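Local coordinates for quinoline 2-oxidoreductase large subunit (Pseudomonas putida, PDB 1T3Q), which carries the molybdenum-molybdopterin cytosine dinucleotide cofactor of quinoline 2-oxidoreductase, a molybdenum hydroxylase of the xanthine dehydrogenase family, at residues Ala206-Glu211 with Leu217-Ala222; Arg382-Asp387 with Ala752-Val757; Ala149-Glu154 with Gly163-Arg168. All blocks are in the same frame, centred on the assembly; numbering follows the deposited sequence.

Contact 1 (Ala206-Glu211 with Leu217-Ala222)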
loop_
_atom_site.group_PDB
_atom_site.type_symbol
_atom_site.label_atom_id
_atom_site.label_comp_id
_atom_site.label_asym_id
_atom_site.label_seq_id
_atom_site.Cartn_x
_atom_site.Cartn_y
_atom_site.Cartn_z
ATOM N N ALA B 206 -2.765 -0.425 -15.939
ATOM C CA ALA B 206 -3.132 0.518 -14.903
ATOM C C ALA B 206 -4.217 -0.093 -14.026
ATOM O O ALA B 206 -4.990 -0.937 -14.477
ATOM C CB ALA B 206 -3.622 1.825 -15.529
ATOM N N VAL B 207 -4.253 0.327 -12.765
ATOM C CA VAL B 207 -5.239 -0.155 -11.810
ATOM C C VAL B 207 -5.729 1.056 -11.033
ATOM O O VAL B 207 -4.928 1.806 -10.474
ATOM C CB VAL B 207 -4.625 -1.169 -10.806
ATOM C CG1 VAL B 207 -5.694 -1.664 -9.843
ATOM C CG2 VAL B 207 -4.015 -2.342 -11.558
ATOM N N ALA B 208 -7.043 1.254 -11.010
ATOM C CA ALA B 208 -7.618 2.382 -10.293
ATOM C C ALA B 208 -8.410 1.914 -9.081
ATOM O O ALA B 208 -9.064 0.875 -9.114
ATOM C CB ALA B 208 -8.523 3.190 -11.226
ATOM N N GLN B 209 -8.338 2.687 -8.008
ATOM C CA GLN B 209 -9.071 2.374 -6.800
ATOM C C GLN B 209 -9.735 3.651 -6.313
ATOM O O GLN B 209 -9.066 4.563 -5.813
ATOM C CB GLN B 209 -8.139 1.833 -5.713
ATOM C CG GLN B 209 -8.868 1.430 -4.433
ATOM C CD GLN B 209 -7.933 0.837 -3.395
ATOM O OE1 GLN B 209 -8.148 -0.276 -2.913
ATOM N NE2 GLN B 209 -6.891 1.580 -3.048
ATOM N N TYR B 210 -11.050 3.720 -6.487
ATOM C CA TYR B 210 -11.806 4.881 -6.046
ATOM C C TYR B 210 -12.524 4.520 -4.759
ATOM O O TYR B 210 -13.173 3.477 -4.676
ATOM C CB TYR B 210 -12.834 5.296 -7.097
ATOM C CG TYR B 210 -13.548 6.564 -6.716
ATOM C CD1 TYR B 210 -12.972 7.806 -6.963
ATOM C CD2 TYR B 210 -14.776 6.523 -6.054
ATOM C CE1 TYR B 210 -13.599 8.985 -6.559
ATOM C CE2 TYR B 210 -15.413 7.694 -5.645
ATOM C CZ TYR B 210 -14.815 8.922 -5.901
ATOM O OH TYR B 210 -15.428 10.084 -5.489
ATOM N N GLU B 211 -12.401 5.381 -3.756
ATOM C CA GLU B 211 -13.035 5.159 -2.463
ATOM C C GLU B 211 -14.082 6.245 -2.221
ATOM O O GLU B 211 -13.741 7.396 -1.961
ATOM C CB GLU B 211 -11.985 5.188 -1.354
ATOM C CG GLU B 211 -12.578 5.038 0.030
ATOM C CD GLU B 211 -13.396 3.769 0.165
ATOM O OE1 GLU B 211 -14.463 3.818 0.812
ATOM O OE2 GLU B 211 -12.973 2.723 -0.377
ATOM N N LEU B 217 -9.094 9.021 -5.127
ATOM C CA LEU B 217 -8.761 8.088 -6.190
ATOM C C LEU B 217 -7.267 7.813 -6.234
ATOM O O LEU B 217 -6.454 8.742 -6.205
ATOM C CB LEU B 217 -9.188 8.666 -7.544
ATOM C CG LEU B 217 -8.614 8.008 -8.809
ATOM C CD1 LEU B 217 -9.200 6.608 -8.991
ATOM C CD2 LEU B 217 -8.929 8.868 -10.024
ATOM N N ILE B 218 -6.905 6.537 -6.292
ATOM C CA ILE B 218 -5.501 6.166 -6.420
ATOM C C ILE B 218 -5.416 5.449 -7.759
ATOM O O ILE B 218 -6.158 4.497 -8.005
ATOM C CB ILE B 218 -5.031 5.179 -5.324
ATOM C CG1 ILE B 218 -5.111 5.832 -3.945
ATOM C CG2 ILE B 218 -3.590 4.746 -5.606
ATOM C CD1 ILE B 218 -4.677 4.908 -2.812
ATOM N N LEU B 219 -4.540 5.925 -8.630
ATOM C CA LEU B 219 -4.349 5.305 -9.927
ATOM C C LEU B 219 -2.923 4.804 -10.051
ATOM O O LEU B 219 -1.978 5.601 -10.077
ATOM C CB LEU B 219 -4.618 6.301 -11.059
ATOM C CG LEU B 219 -4.254 5.800 -12.465
ATOM C CD1 LEU B 219 -5.109 4.591 -12.832
ATOM C CD2 LEU B 219 -4.466 6.921 -13.479
ATOM N N TRP B 220 -2.771 3.486 -10.099
ATOM C CA TRP B 220 -1.463 2.868 -10.285
ATOM C C TRP B 220 -1.339 2.747 -11.794
ATOM O O TRP B 220 -2.242 2.238 -12.447
ATOM C CB TRP B 220 -1.426 1.461 -9.692
ATOM C CG TRP B 220 -1.279 1.394 -8.213
ATOM C CD1 TRP B 220 -0.115 1.254 -7.508
ATOM C CD2 TRP B 220 -2.336 1.398 -7.251
ATOM N NE1 TRP B 220 -0.389 1.162 -6.164
ATOM C CE2 TRP B 220 -1.744 1.248 -5.979
ATOM C CE3 TRP B 220 -3.730 1.512 -7.342
ATOM C CZ2 TRP B 220 -2.499 1.205 -4.801
ATOM C CZ3 TRP B 220 -4.482 1.469 -6.170
ATOM C CH2 TRP B 220 -3.863 1.316 -4.914
ATOM N N THR B 221 -0.249 3.240 -12.365
ATOM C CA THR B 221 -0.084 3.123 -13.804
ATOM C C THR B 221 1.379 3.080 -14.210
ATOM O O THR B 221 2.211 3.767 -13.623
ATOM C CB THR B 221 -0.795 4.282 -14.558
ATOM O OG1 THR B 221 -0.473 4.202 -15.950
ATOM C CG2 THR B 221 -0.374 5.643 -14.018
ATOM N N ALA B 222 1.683 2.246 -15.200
ATOM C CA ALA B 222 3.044 2.114 -15.709
ATOM C C ALA B 222 3.277 3.305 -16.635
ATOM O O ALA B 222 3.178 3.190 -17.857
ATOM C CB ALA B 222 3.193 0.811 -16.477
#
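Val-207 and Trp-220 form a hydrogen-bonded antiparallel pair, each backbone N donating to the other's O at 2.8 Å. Gln-209 and Ile-218 repeat the exchange two residues further along, so four backbone bonds tie this beta hairpin together. The tightly packed face carries Ala-206, Ala-208, Leu-217 and Leu-219. Both leucines swing CG anti to the backbone N, chi1 172° in Leu-219, and this lays their methyls over the neighbouring strand: Leu-219 CD1 sits 4.0 Å from Ala-208 CB. On the reverse face the Trp-220 ring stretches along the strands, Val-207 O meeting its edge 3.4 Å from CE3 while Ile-218 CG2 covers one face toward the rim. Gln-209 runs alongside the ring, amide and indole planes 64° apart, with NE2 3.6 Å from Trp-220 CH2. The hairpin is looser toward its turn, where Gln-209, Ile-218 and, on the leucine face, Tyr-210 are partly exposed, and Tyr-210 only brushes Leu-217, CD1 to CB 3.9 Å. Outward from the hairpin, 205-211 bonds to strand 279-282 and 216-221 to strand 244-247; helices 263-275 and 226-237 cover the leucine face, and a loop with Ile-34, Leu-37 and Leu-39 lies against Trp-220.

Contact 2 (Arg382-Asp387 with Ala752-Val757)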
loop_
_atom_site.group_PDB
_atom_site.type_symbol
_atom_site.label_atom_id
_atom_site.label_comp_id
_atom_site.label_asym_id
_atom_site.label_seq_id
_atom_site.Cartn_x
_atom_site.Cartn_y
_atom_site.Cartn_z
ATOM N N ARG B 382 19.668 12.607 -44.097
ATOM C CA ARG B 382 20.816 13.500 -44.268
ATOM C C ARG B 382 22.155 12.767 -44.250
ATOM O O ARG B 382 22.982 12.966 -45.131
ATOM C CB ARG B 382 20.823 14.584 -43.185
ATOM C CG ARG B 382 21.819 15.713 -43.457
ATOM C CD ARG B 382 22.066 16.548 -42.214
ATOM N NE ARG B 382 22.492 15.703 -41.106
ATOM C CZ ARG B 382 21.744 15.424 -40.046
ATOM N NH1 ARG B 382 22.216 14.631 -39.096
ATOM N NH2 ARG B 382 20.535 15.959 -39.923
ATOM N N GLU B 383 22.373 11.923 -43.246
ATOM C CA GLU B 383 23.637 11.204 -43.160
ATOM C C GLU B 383 23.847 10.295 -44.365
ATOM O O GLU B 383 24.971 10.133 -44.835
ATOM C CB GLU B 383 23.712 10.401 -41.861
ATOM C CG GLU B 383 23.693 11.266 -40.593
ATOM C CD GLU B 383 24.854 12.257 -40.531
ATOM O OE1 GLU B 383 24.608 13.485 -40.572
ATOM O OE2 GLU B 383 26.017 11.809 -40.442
ATOM N N THR B 384 22.767 9.709 -44.872
ATOM C CA THR B 384 22.869 8.840 -46.036
ATOM C C THR B 384 23.242 9.657 -47.275
ATOM O O THR B 384 24.043 9.219 -48.099
ATOM C CB THR B 384 21.542 8.082 -46.286
ATOM O OG1 THR B 384 21.325 7.146 -45.221
ATOM C CG2 THR B 384 21.588 7.325 -47.608
ATOM N N LEU B 385 22.664 10.846 -47.404
ATOM C CA LEU B 385 22.967 11.709 -48.543
ATOM C C LEU B 385 24.380 12.270 -48.428
ATOM O O LEU B 385 25.070 12.448 -49.429
ATOM C CB LEU B 385 21.955 12.854 -48.625
ATOM C CG LEU B 385 20.535 12.446 -49.026
ATOM C CD1 LEU B 385 19.632 13.678 -49.063
ATOM C CD2 LEU B 385 20.565 11.779 -50.392
ATOM N N ILE B 386 24.811 12.545 -47.202
ATOM C CA ILE B 386 26.154 13.067 -46.974
ATOM C C ILE B 386 27.190 12.031 -47.421
ATOM O O ILE B 386 28.191 12.376 -48.059
ATOM C CB ILE B 386 26.358 13.426 -45.486
ATOM C CG1 ILE B 386 25.542 14.682 -45.154
ATOM C CG2 ILE B 386 27.840 13.622 -45.183
ATOM C CD1 ILE B 386 25.624 15.126 -43.702
ATOM N N ASP B 387 26.947 10.764 -47.093
ATOM C CA ASP B 387 27.851 9.687 -47.488
ATOM C C ASP B 387 27.857 9.544 -49.005
ATOM O O ASP B 387 28.892 9.263 -49.609
ATOM C CB ASP B 387 27.422 8.346 -46.873
ATOM C CG ASP B 387 28.004 8.112 -45.484
ATOM O OD1 ASP B 387 27.881 6.973 -44.976
ATOM O OD2 ASP B 387 28.580 9.048 -44.896
ATOM N N ALA B 752 23.412 5.206 -39.176
ATOM C CA ALA B 752 24.646 4.469 -39.436
ATOM C C ALA B 752 24.375 3.169 -40.190
ATOM O O ALA B 752 25.118 2.815 -41.107
ATOM C CB ALA B 752 25.370 4.171 -38.117
ATOM N N VAL B 753 23.315 2.459 -39.808
ATOM C CA VAL B 753 22.976 1.202 -40.469
ATOM C C VAL B 753 22.487 1.425 -41.900
ATOM O O VAL B 753 22.921 0.734 -42.826
ATOM C CB VAL B 753 21.893 0.412 -39.694
ATOM C CG1 VAL B 753 21.591 -0.899 -40.423
ATOM C CG2 VAL B 753 22.365 0.124 -38.272
ATOM N N VAL B 754 21.579 2.380 -42.085
ATOM C CA VAL B 754 21.078 2.663 -43.424
ATOM C C VAL B 754 22.246 3.100 -44.305
ATOM O O VAL B 754 22.371 2.661 -45.455
ATOM C CB VAL B 754 20.008 3.781 -43.408
ATOM C CG1 VAL B 754 19.634 4.163 -44.837
ATOM C CG2 VAL B 754 18.770 3.294 -42.667
ATOM N N ALA B 755 23.107 3.961 -43.764
ATOM C CA ALA B 755 24.268 4.421 -44.522
ATOM C C ALA B 755 25.156 3.226 -44.869
ATOM O O ALA B 755 25.707 3.158 -45.960
ATOM C CB ALA B 755 25.065 5.451 -43.713
ATOM N N ALA B 756 25.276 2.281 -43.941
ATOM C CA ALA B 756 26.105 1.097 -44.169
ATOM C C ALA B 756 25.580 0.242 -45.317
ATOM O O ALA B 756 26.342 -0.194 -46.177
ATOM C CB ALA B 756 26.196 0.266 -42.892
ATOM N N VAL B 757 24.277 -0.011 -45.332
ATOM C CA VAL B 757 23.692 -0.809 -46.400
ATOM C C VAL B 757 23.936 -0.134 -47.746
ATOM O O VAL B 757 24.301 -0.783 -48.724
ATOM C CB VAL B 757 22.174 -0.995 -46.185
ATOM C CG1 VAL B 757 21.535 -1.589 -47.435
ATOM C CG2 VAL B 757 21.935 -1.909 -44.986
HETATM O O HOH W 1 26.549 5.396 -47.197
#
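Thr-384 and Ala-755 mark the point where helices 382-387 and 752-757 come together, their CA atoms 4.9 Å apart. The segments run in roughly the same direction, crossing at -34° with 8.8 Å between their axes, a distance that the small side chain of Ala-755 at the interface permits. No direct hydrogen bond spans the gap. Thr-384 turns OG1 to lie beside its own backbone N, chi1 -68°; from there the hydroxyl is bonded to Ile-380 O one turn back and rests against Val-754 CG1 at 3.5 Å, the two side chains crossing at about a right angle. One turn further on, Asp-387 points at the other helix and sets OD1 3.4 Å from Ala-755 CB. A water completes this corner, donating to Asp-387 OD1 at 3.0 Å and to Ala-755 O at 2.7 Å, so the buried polar atoms are linked through it. Asp-387 OD2 forms a salt bridge with Arg-401, which also pairs with Glu-383 OE2. Arg-382 holds Glu-383 OE1 side-on with NE and NH1, the oxygen close to the guanidinium plane. Ala-752 and Ala-756 turn away from this interface onto strand 636-649, so helix 744-761 is sandwiched between a sheet and helix 375-393, an arrangement of helices layered on one face of a mixed, mostly antiparallel sheet; it starts directly after Glu-743 of the molybdenum pocket.

Contact 3 (Ala149-Glu154 with Gly163-Arg168); sequences AALEGE and GNVVSR. With SO4 (sulfate ion), chain K.
Asn-164 reaches from the loop before strand 165-168 to the last turn of the helix ending at Glu-152, and Ala-150 receives it. Its CB lies 4.0 Å from Ala-150 CB and close beside Ala-150 O. With CG anti to the carbonyl carbon and beside the backbone N, chi1 -62°, the amide runs alongside that oxygen. At the tip, ND2 donates to Ala-150 O at 3.1 Å, with an N-H...O angle of 165°. The bond lies in the carbonyl plane, on a lone pair, and almost in the plane of the asparagine amide. ND2 also donates to Ala-155 O, while OD1 accepts from Ala-157 N, so both ends of the buried amide are engaged and its rotation is fixed. The side chain thus pins the chain just after the helix, where Gly-153 is the first residue to leave helical angles. Further along, the second segment joins a mixed sheet by pairing antiparallel with strand 352-360; Val-166 and Ser-167 both face Ala-359 there, forming a classic beta bulge. Val-165 sends CG2 back to the helix and meets Leu-151 CD1 at 3.8 Å, the two side chains crossing obliquely. Beyond this pair, Arg-168 extends toward a sulfate, probably from the crystallisation liquor. Its NH1 donates to sulfate O4 at 3.3 Å over a bent path of 137°; the still shorter approach of NH2 is doubtful. Arg-168 NE is paired with Glu-356, and Arg-318 bonds to the same sulfate.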
loop_
_atom_site.group_PDB
_atom_site.type_symbol
_atom_site.label_atom_id
_atom_site.label_comp_id
_atom_site.label_asym_id
_atom_site.label_seq_id
_atom_site.Cartn_x
_atom_site.Cartn_y
_atom_site.Cartn_z
ATOM N N ALA B 149 -3.100 9.259 -49.912
ATOM C CA ALA B 149 -4.552 9.365 -49.884
ATOM C C ALA B 149 -5.012 10.526 -49.015
ATOM O O ALA B 149 -5.965 11.223 -49.357
ATOM C CB ALA B 149 -5.162 8.060 -49.373
ATOM N N ALA B 150 -4.343 10.736 -47.885
ATOM C CA ALA B 150 -4.724 11.821 -46.988
ATOM C C ALA B 150 -4.536 13.188 -47.651
ATOM O O ALA B 150 -5.318 14.105 -47.434
ATOM C CB ALA B 150 -3.908 11.747 -45.701
ATOM N N LEU B 151 -3.499 13.311 -48.470
ATOM C CA LEU B 151 -3.202 14.572 -49.142
ATOM C C LEU B 151 -3.917 14.772 -50.473
ATOM O O LEU B 151 -4.201 15.906 -50.860
ATOM C CB LEU B 151 -1.693 14.681 -49.369
ATOM C CG LEU B 151 -0.855 15.687 -48.576
ATOM C CD1 LEU B 151 -1.506 16.048 -47.262
ATOM C CD2 LEU B 151 0.519 15.084 -48.360
ATOM N N GLU B 152 -4.218 13.687 -51.176
ATOM C CA GLU B 152 -4.857 13.819 -52.479
ATOM C C GLU B 152 -6.243 13.195 -52.611
ATOM O O GLU B 152 -6.944 13.448 -53.591
ATOM C CB GLU B 152 -3.937 13.234 -53.556
ATOM N N GLY B 153 -6.639 12.390 -51.632
ATOM C CA GLY B 153 -7.934 11.730 -51.696
ATOM C C GLY B 153 -9.124 12.542 -51.221
ATOM O O GLY B 153 -8.974 13.626 -50.657
ATOM N N GLU B 154 -10.319 12.002 -51.446
ATOM C CA GLU B 154 -11.550 12.668 -51.046
ATOM C C GLU B 154 -11.951 12.311 -49.617
ATOM O O GLU B 154 -12.561 13.118 -48.918
ATOM C CB GLU B 154 -12.684 12.292 -52.005
ATOM N N GLY B 163 -10.368 18.779 -43.212
ATOM C CA GLY B 163 -9.337 18.223 -44.068
ATOM C C GLY B 163 -8.441 17.300 -43.266
ATOM O O GLY B 163 -8.584 17.198 -42.050
ATOM N N ASN B 164 -7.507 16.636 -43.936
ATOM C CA ASN B 164 -6.616 15.706 -43.251
ATOM C C ASN B 164 -5.295 16.298 -42.779
ATOM O O ASN B 164 -4.526 15.622 -42.098
ATOM C CB ASN B 164 -6.341 14.496 -44.142
ATOM C CG ASN B 164 -7.596 13.714 -44.462
ATOM O OD1 ASN B 164 -8.399 13.421 -43.575
ATOM N ND2 ASN B 164 -7.770 13.363 -45.731
ATOM N N VAL B 165 -5.017 17.549 -43.138
ATOM C CA VAL B 165 -3.770 18.162 -42.707
ATOM C C VAL B 165 -3.904 18.704 -41.288
ATOM O O VAL B 165 -4.485 19.768 -41.062
ATOM C CB VAL B 165 -3.334 19.294 -43.659
ATOM C CG1 VAL B 165 -2.013 19.898 -43.177
ATOM C CG2 VAL B 165 -3.175 18.739 -45.077
ATOM N N VAL B 166 -3.372 17.956 -40.328
ATOM C CA VAL B 166 -3.424 18.346 -38.926
ATOM C C VAL B 166 -2.513 19.540 -38.653
ATOM O O VAL B 166 -2.853 20.424 -37.866
ATOM C CB VAL B 166 -3.016 17.164 -38.012
ATOM C CG1 VAL B 166 -2.843 17.637 -36.576
ATOM C CG2 VAL B 166 -4.079 16.077 -38.087
ATOM N N SER B 167 -1.356 19.565 -39.300
ATOM C CA SER B 167 -0.426 20.673 -39.110
ATOM C C SER B 167 0.516 20.811 -40.284
ATOM O O SER B 167 0.945 19.821 -40.881
ATOM C CB SER B 167 0.381 20.495 -37.822
ATOM O OG SER B 167 1.265 21.590 -37.625
ATOM N N ARG B 168 0.846 22.055 -40.602
ATOM C CA ARG B 168 1.721 22.360 -41.718
ATOM C C ARG B 168 2.550 23.577 -41.340
ATOM O O ARG B 168 2.013 24.667 -41.144
ATOM C CB ARG B 168 0.864 22.661 -42.943
ATOM C CG ARG B 168 1.620 22.856 -44.222
ATOM C CD ARG B 168 0.638 22.809 -45.375
ATOM N NE ARG B 168 1.277 22.294 -46.574
ATOM C CZ ARG B 168 0.663 21.533 -47.468
ATOM N NH1 ARG B 168 -0.611 21.196 -47.303
ATOM N NH2 ARG B 168 1.332 21.103 -48.522
HETATM S S SO4 K . 0.748 19.566 -50.876
HETATM O O1 SO4 K . 1.001 20.928 -51.389
HETATM O O2 SO4 K . 0.648 18.622 -52.006
HETATM O O3 SO4 K . 1.860 19.159 -50.003
HETATM O O4 SO4 K . -0.510 19.553 -50.106
#

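How the contacts relate
Contacts 1 and 2 are largely buried, on opposite sides of the chain's centre, their own centres 46 Å apart; contact 3 is only partly buried and ends at a sulfate. None shares a helix or strand with another. The chemistry follows the place: contact 1 joins neighbouring strands of one sheet through backbone bonds, contact 2 brings helices from distant parts of the sequence together with little direct contact and a bridging water, and contact 3 relies on one asparagine amide plus a small apolar touch between helix end and strand. Contacts 2 and 3 come nearer, about 19 Å between closest atoms, yet do not touch.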